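Local atomic coordinates of ABC-type metal ion transport system, periplasmic component (Vibrio vulnificus, PDB entry 3K2D), a protein that binds methionine between two alpha/beta lobes, probably as the substrate-binding component of an ABC transporter, and as a lipoprotein activates Toll-like receptor 2. Residues A[163-166]-A[167-171]; A[204-207]-A[208-212]; A[218-221]-A[222-226]. The protein carries 4 engineered substitutions. All blocks are in the same frame, centred on the assembly; numbering follows the deposited sequence.

Contact 1: A[163-166]-A[167-171]; sequences PRSL and DDVAL
Arg164 lies alongside the turn that follows its own short helix, and its side chain reaches two acidic residues of that turn, Asp167 and Asp168. Followed outward from CB, the chain first runs with CG opposite the backbone N (chi1 163°), then bends at the next bond, which carries it beside the turn. CD passes 3.9 Å from Asp167 OD2. NE is as far from Asp168 OD2, a long salt bridge of charges alone, because the oxygen lies well out of the guanidinium plane. Asp167 CB lies over one face of the guanidinium, displaced toward its rim. At the tip, NH1 makes the closer salt bridge, 3.4 Å from Asp167 OD2, with the two flat groups turned 49° apart. NH2 comes nearest Asp168 OD1, at 4.1 Å, too far to be called a bond. The charged groups thus form a loose network on the exposed side of the turn.

Two shorter bonds come from the backbone: Ser165 O accepts hydrogen bonds from both Asp168 N (2.8 Å) and Val169 N (3.1 Å). Ser165 OG turns elsewhere, bonding to Leu162 O and Ser172 OG. The whole illustrates how a beta-alpha-beta crossover comes back to its sheet: helix 162-165 ends in a salt-bridged turn, and the chain enters strand 171-174, as in periplasmic binding protein lobes.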
loop_
_atom_site.group_PDB
_atom_site.type_symbol
_atom_site.label_atom_id
_atom_site.label_comp_id
_atom_site.label_asym_id
_atom_site.label_seq_id
_atom_site.Cartn_x
_atom_site.Cartn_y
_atom_site.Cartn_z
ATOM N N PRO A 163 -4.561 1.012 -12.285
ATOM C CA PRO A 163 -4.457 -0.139 -13.190
ATOM C C PRO A 163 -4.975 0.201 -14.582
ATOM O O PRO A 163 -4.259 0.067 -15.572
ATOM C CB PRO A 163 -5.306 -1.200 -12.497
ATOM C CG PRO A 163 -5.114 -0.883 -11.063
ATOM C CD PRO A 163 -5.241 0.626 -11.037
ATOM N N ARG A 164 -6.220 0.657 -14.638
ATOM C CA ARG A 164 -6.859 1.034 -15.887
ATOM C C ARG A 164 -6.130 2.191 -16.579
ATOM O O ARG A 164 -6.315 2.425 -17.776
ATOM C CB ARG A 164 -8.323 1.400 -15.610
ATOM C CG ARG A 164 -9.030 2.193 -16.704
ATOM C CD ARG A 164 -9.125 1.441 -18.024
ATOM N NE ARG A 164 -9.578 2.327 -19.101
ATOM C CZ ARG A 164 -9.754 1.955 -20.368
ATOM N NH1 ARG A 164 -9.519 0.703 -20.740
ATOM N NH2 ARG A 164 -10.161 2.843 -21.268
ATOM N N SER A 165 -5.285 2.906 -15.843
ATOM C CA SER A 165 -4.572 4.029 -16.437
ATOM C C SER A 165 -3.559 3.574 -17.476
ATOM O O SER A 165 -3.232 4.322 -18.391
ATOM C CB SER A 165 -3.865 4.865 -15.359
ATOM O OG SER A 165 -2.617 4.311 -14.981
ATOM N N LEU A 166 -3.065 2.347 -17.339
ATOM C CA LEU A 166 -2.081 1.812 -18.272
ATOM C C LEU A 166 -2.531 1.902 -19.726
ATOM O O LEU A 166 -1.701 1.865 -20.639
ATOM C CB LEU A 166 -1.750 0.354 -17.926
ATOM C CG LEU A 166 -0.964 0.125 -16.631
ATOM C CD1 LEU A 166 -0.865 -1.365 -16.345
ATOM C CD2 LEU A 166 0.436 0.766 -16.754
ATOM N N ASP A 167 -3.836 2.033 -19.946
ATOM C CA ASP A 167 -4.374 2.114 -21.302
ATOM C C ASP A 167 -4.471 3.537 -21.833
ATOM O O ASP A 167 -4.835 3.744 -22.984
ATOM C CB ASP A 167 -5.766 1.471 -21.358
ATOM C CG ASP A 167 -5.737 -0.036 -21.090
ATOM O OD1 ASP A 167 -5.059 -0.782 -21.839
ATOM O OD2 ASP A 167 -6.407 -0.479 -20.130
ATOM N N ASP A 168 -4.131 4.517 -21.004
ATOM C CA ASP A 168 -4.238 5.913 -21.404
ATOM C C ASP A 168 -2.958 6.720 -21.304
ATOM O O ASP A 168 -2.862 7.799 -21.888
ATOM C CB ASP A 168 -5.315 6.590 -20.567
ATOM C CG ASP A 168 -6.611 5.818 -20.574
ATOM O OD1 ASP A 168 -7.258 5.756 -21.641
ATOM O OD2 ASP A 168 -6.976 5.258 -19.518
ATOM N N VAL A 169 -1.979 6.216 -20.563
ATOM C CA VAL A 169 -0.724 6.934 -20.413
ATOM C C VAL A 169 0.450 6.083 -20.836
ATOM O O VAL A 169 0.298 4.893 -21.101
ATOM C CB VAL A 169 -0.511 7.384 -18.958
ATOM C CG1 VAL A 169 -1.658 8.281 -18.525
ATOM C CG2 VAL A 169 -0.398 6.167 -18.050
ATOM N N ALA A 170 1.625 6.695 -20.894
ATOM C CA ALA A 170 2.823 5.979 -21.301
ATOM C C ALA A 170 3.330 5.049 -20.206
ATOM O O ALA A 170 3.908 3.993 -20.487
ATOM C CB ALA A 170 3.911 6.968 -21.681
ATOM N N LEU A 171 3.102 5.431 -18.955
ATOM C CA LEU A 171 3.582 4.630 -17.841
ATOM C C LEU A 171 2.905 5.037 -16.530
ATOM O O LEU A 171 2.621 6.210 -16.308
ATOM C CB LEU A 171 5.108 4.790 -17.759
ATOM C CG LEU A 171 5.928 4.051 -16.701
ATOM C CD1 LEU A 171 7.313 3.770 -17.259
ATOM C CD2 LEU A 171 6.002 4.883 -15.417
#

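Contact 2: A[204-207]-A[208-212]; sequences IVAR and QDNVQ
A local strand-to-turn contact joins Arg207, at the end of strand 202-207, to Asp209 and Asn210 in the loop that leads on to helix 214-223. Arg207 takes part with both its backbone and its side chain. Its carbonyl oxygen draws the turn back toward the strand with two weak hydrogen bonds, from Val211 N at 3.2 Å and from Asn210 N at 3.4 Å. Its side chain folds over the same turn, bent at chi3 (-66°), which brings NE toward Asp209 OD1. That salt bridge is a loose one, 3.4 Å long, with the N-H well off line (135°); the oxygen sits at the guanidinium edge, while the carboxylate stands nearly perpendicular to the group. As modelled, the Asn210 amide sets OD1 over one guanidinium face, toward its rim and 3.6 Å from Arg207 NH2, as the two side chains cross almost at a right angle. Asn210 ND2, however, comes within 2.7 Å of another donor, Arg207 N, so the orientation of this amide is doubtful. Arg207 NH1 donates to Leu51 O and Ile56 O, outside the turn.

On the inner side, Ala206 CB packs 4.4 Å from Val211 CB, and Val211 also rests on Thr79 and Ala81 of the adjoining strand. Further along, Gln212 NE2 folds back to Asp209 O at 3.1 Å, adding a side-chain closure to the loop. Strand 202-207 runs antiparallel between 58-63 and 78-83, the inserted antiparallel strand of a type II periplasmic binding protein lobe, and this turn is its exit toward the helical layer.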
loop_
_atom_site.group_PDB
_atom_site.type_symbol
_atom_site.label_atom_id
_atom_site.label_comp_id
_atom_site.label_asym_id
_atom_site.label_seq_id
_atom_site.Cartn_x
_atom_site.Cartn_y
_atom_site.Cartn_z
ATOM N N ILE A 204 0.093 -3.151 10.884
ATOM C CA ILE A 204 -1.165 -3.597 11.429
ATOM C C ILE A 204 -1.416 -2.485 12.432
ATOM O O ILE A 204 -0.631 -2.271 13.361
ATOM C CB ILE A 204 -1.047 -4.941 12.145
ATOM C CG1 ILE A 204 -0.772 -6.044 11.117
ATOM C CG2 ILE A 204 -2.325 -5.214 12.939
ATOM C CD1 ILE A 204 -0.529 -7.417 11.715
ATOM N N VAL A 205 -2.484 -1.743 12.208
ATOM C CA VAL A 205 -2.814 -0.639 13.078
ATOM C C VAL A 205 -4.107 -0.915 13.825
ATOM O O VAL A 205 -5.054 -1.517 13.281
ATOM C CB VAL A 205 -2.966 0.673 12.272
ATOM C CG1 VAL A 205 -3.278 1.825 13.209
ATOM C CG2 VAL A 205 -1.687 0.944 11.480
ATOM N N ALA A 206 -4.136 -0.466 15.075
ATOM C CA ALA A 206 -5.301 -0.640 15.919
ATOM C C ALA A 206 -5.613 0.711 16.546
ATOM O O ALA A 206 -4.895 1.691 16.317
ATOM C CB ALA A 206 -5.003 -1.671 17.000
ATOM N N ARG A 207 -6.693 0.779 17.318
ATOM C CA ARG A 207 -7.014 2.029 17.984
ATOM C C ARG A 207 -6.000 2.241 19.094
ATOM O O ARG A 207 -5.302 1.319 19.512
ATOM C CB ARG A 207 -8.418 2.010 18.575
ATOM C CG ARG A 207 -9.508 2.239 17.550
ATOM C CD ARG A 207 -10.832 2.469 18.225
ATOM N NE ARG A 207 -11.297 1.275 18.919
ATOM C CZ ARG A 207 -11.746 0.192 18.297
ATOM N NH1 ARG A 207 -11.785 0.162 16.975
ATOM N NH2 ARG A 207 -12.165 -0.851 18.990
ATOM N N GLN A 208 -5.927 3.476 19.556
ATOM C CA GLN A 208 -5.026 3.884 20.620
ATOM C C GLN A 208 -5.433 3.207 21.936
ATOM O O GLN A 208 -4.584 2.870 22.763
ATOM C CB GLN A 208 -5.129 5.397 20.728
ATOM C CG GLN A 208 -4.082 6.117 21.512
ATOM C CD GLN A 208 -4.109 7.599 21.182
ATOM O OE1 GLN A 208 -3.654 8.018 20.111
ATOM N NE2 GLN A 208 -4.673 8.397 22.085
ATOM N N ASP A 209 -6.736 2.989 22.112
ATOM C CA ASP A 209 -7.252 2.370 23.326
ATOM C C ASP A 209 -7.432 0.860 23.292
ATOM O O ASP A 209 -7.969 0.291 24.234
ATOM C CB ASP A 209 -8.583 3.007 23.734
ATOM C CG ASP A 209 -9.668 2.840 22.676
ATOM O OD1 ASP A 209 -9.516 2.000 21.765
ATOM O OD2 ASP A 209 -10.691 3.549 22.762
ATOM N N ASN A 210 -7.003 0.191 22.232
ATOM C CA ASN A 210 -7.156 -1.258 22.212
ATOM C C ASN A 210 -5.894 -1.976 21.772
ATOM O O ASN A 210 -5.845 -3.204 21.756
ATOM C CB ASN A 210 -8.321 -1.672 21.300
ATOM C CG ASN A 210 -8.028 -1.443 19.825
ATOM O OD1 ASN A 210 -8.738 -1.946 18.962
ATOM N ND2 ASN A 210 -6.986 -0.673 19.533
ATOM N N VAL A 211 -4.874 -1.206 21.413
ATOM C CA VAL A 211 -3.616 -1.772 20.940
ATOM C C VAL A 211 -2.961 -2.730 21.935
ATOM O O VAL A 211 -2.262 -3.660 21.530
ATOM C CB VAL A 211 -2.614 -0.641 20.567
ATOM C CG1 VAL A 211 -2.112 0.076 21.832
ATOM C CG2 VAL A 211 -1.468 -1.211 19.749
ATOM N N GLN A 212 -3.191 -2.514 23.229
ATOM C CA GLN A 212 -2.599 -3.374 24.248
ATOM C C GLN A 212 -3.199 -4.780 24.323
ATOM O O GLN A 212 -2.527 -5.713 24.747
ATOM C CB GLN A 212 -2.672 -2.710 25.637
ATOM C CG GLN A 212 -4.061 -2.612 26.288
ATOM C CD GLN A 212 -5.010 -1.666 25.557
ATOM O OE1 GLN A 212 -4.601 -0.621 25.062
ATOM N NE2 GLN A 212 -6.288 -2.024 25.508
#

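Contact 3: A[218-221]-A[222-226]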
loop_
_atom_site.group_PDB
_atom_site.type_symbol
_atom_site.label_atom_id
_atom_site.label_comp_id
_atom_site.label_asym_id
_atom_site.label_seq_id
_atom_site.Cartn_x
_atom_site.Cartn_y
_atom_site.Cartn_z
ATOM N N ASN A 218 -1.874 -10.742 19.190
ATOM C CA ASN A 218 -1.785 -12.094 18.630
ATOM C C ASN A 218 -1.917 -12.140 17.122
ATOM O O ASN A 218 -1.225 -12.901 16.468
ATOM C CB ASN A 218 -2.820 -13.037 19.264
ATOM C CG ASN A 218 -2.458 -13.425 20.685
ATOM O OD1 ASN A 218 -1.287 -13.418 21.056
ATOM N ND2 ASN A 218 -3.457 -13.782 21.479
ATOM N N PHE A 219 -2.806 -11.330 16.564
ATOM C CA PHE A 219 -2.964 -11.317 15.120
ATOM C C PHE A 219 -1.656 -10.853 14.475
ATOM O O PHE A 219 -1.246 -11.387 13.446
ATOM C CB PHE A 219 -4.104 -10.391 14.702
ATOM C CG PHE A 219 -4.329 -10.366 13.227
ATOM C CD1 PHE A 219 -4.929 -11.439 12.589
ATOM C CD2 PHE A 219 -3.859 -9.310 12.457
ATOM C CE1 PHE A 219 -5.051 -11.456 11.205
ATOM C CE2 PHE A 219 -3.977 -9.323 11.080
ATOM C CZ PHE A 219 -4.572 -10.395 10.453
ATOM N N VAL A 220 -1.009 -9.861 15.091
ATOM C CA VAL A 220 0.265 -9.324 14.606
ATOM C C VAL A 220 1.300 -10.434 14.541
ATOM O O VAL A 220 2.045 -10.543 13.573
ATOM C CB VAL A 220 0.824 -8.212 15.544
ATOM C CG1 VAL A 220 2.242 -7.849 15.147
ATOM C CG2 VAL A 220 -0.044 -6.986 15.485
ATOM N N LYS A 221 1.345 -11.259 15.580
ATOM C CA LYS A 221 2.307 -12.352 15.639
ATOM C C LYS A 221 2.016 -13.392 14.555
ATOM O O LYS A 221 2.913 -13.851 13.849
ATOM C CB LYS A 221 2.282 -13.000 17.034
ATOM C CG LYS A 221 3.656 -13.442 17.524
ATOM C CD LYS A 221 3.626 -14.080 18.919
ATOM C CE LYS A 221 3.302 -13.079 20.032
ATOM N NZ LYS A 221 1.887 -12.589 20.007
ATOM N N ALA A 222 0.752 -13.751 14.420
ATOM C CA ALA A 222 0.351 -14.727 13.422
ATOM C C ALA A 222 0.726 -14.283 12.001
ATOM O O ALA A 222 1.123 -15.099 11.167
ATOM C CB ALA A 222 -1.157 -14.964 13.522
ATOM N N TYR A 223 0.609 -12.983 11.743
ATOM C CA TYR A 223 0.886 -12.408 10.428
ATOM C C TYR A 223 2.369 -12.401 10.125
ATOM O O TYR A 223 2.771 -12.292 8.969
ATOM C CB TYR A 223 0.351 -10.971 10.382
ATOM C CG TYR A 223 -0.053 -10.437 9.019
ATOM C CD1 TYR A 223 0.890 -10.210 8.013
ATOM C CD2 TYR A 223 -1.385 -10.112 8.755
ATOM C CE1 TYR A 223 0.511 -9.666 6.773
ATOM C CE2 TYR A 223 -1.771 -9.574 7.531
ATOM C CZ TYR A 223 -0.825 -9.349 6.544
ATOM O OH TYR A 223 -1.226 -8.799 5.339
ATOM N N GLN A 224 3.186 -12.515 11.167
ATOM C CA GLN A 224 4.633 -12.494 10.990
ATOM C C GLN A 224 5.254 -13.879 11.023
ATOM O O GLN A 224 6.478 -14.008 11.000
ATOM C CB GLN A 224 5.275 -11.618 12.065
ATOM C CG GLN A 224 4.630 -10.257 12.191
ATOM C CD GLN A 224 5.269 -9.403 13.253
ATOM O OE1 GLN A 224 5.591 -9.883 14.336
ATOM N NE2 GLN A 224 5.443 -8.126 12.958
ATOM N N THR A 225 4.416 -14.912 11.072
ATOM C CA THR A 225 4.911 -16.284 11.104
ATOM C C THR A 225 5.496 -16.666 9.761
ATOM O O THR A 225 5.226 -16.021 8.746
ATOM C CB THR A 225 3.796 -17.311 11.440
ATOM O OG1 THR A 225 2.756 -17.229 10.451
ATOM C CG2 THR A 225 3.226 -17.064 12.848
ATOM N N GLU A 226 6.289 -17.731 9.763
ATOM C CA GLU A 226 6.922 -18.220 8.549
ATOM C C GLU A 226 5.870 -18.711 7.548
ATOM O O GLU A 226 6.050 -18.568 6.335
ATOM C CB GLU A 226 7.881 -19.359 8.894
ATOM C CG GLU A 226 8.978 -19.598 7.869
ATOM C CD GLU A 226 10.113 -18.583 7.974
ATOM O OE1 GLU A 226 10.637 -18.396 9.098
ATOM O OE2 GLU A 226 10.487 -17.981 6.938
#
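The backbone closes the last turn of helix 214-223: Ala222 N donates a hydrogen bond to Asn218 O and Tyr223 N one to Phe219 O, each at 3.0 Å, before Gln224 N shifts mainly to Lys221 O (3.0 Å), with a weak hydrogen bond to Val220 O. On the buried face, Phe219 and Tyr223 lie side by side and point the same way. Their rings meet obliquely, planes 72° apart, with Phe219 CE2 3.6 Å from Tyr223 CD2 and Phe219 CZ at the tyrosine's edge, in its plane. Gln224 runs extended beside Val220, its CD 3.9 Å from Val220 CG1; the amide nitrogen is held by Asn83 O. Thr225, the N-cap residue of the next helix, looks backward as well: OG1, placed between the backbone N and the carbonyl carbon (chi1 59°), donates to Ala222 O at 2.8 Å, and CG2 sits 3.4 Å from Lys221 O. This turn between helices 214-223 and 226-235 is set between strand 202-207 of the sheet and helix 16-32, which offers Val20 and Ala24 to Tyr223 and Val27 to Thr225.

Overall arrangement
From the N terminus onward the three contacts come in series, each finishing before the next begins, so none nests in or crosses another. Contact 1 closes a helix-to-strand turn in the lobe built on strands 107-111 and 171-174; its centre is about 38 Å from that of contact 2, across the centre of the chain. Contact 2 then closes the strand-to-helix turn of the other lobe, and contact 3 the following helix-to-helix turn. These last two touch directly: Ile204 CD1 of contact 2 lies 3.6 Å from Val220 CA of contact 3, tying sheet to covering helix. The methionine pocket draws on residues of both lobes, among them Tyr44 and Asn175.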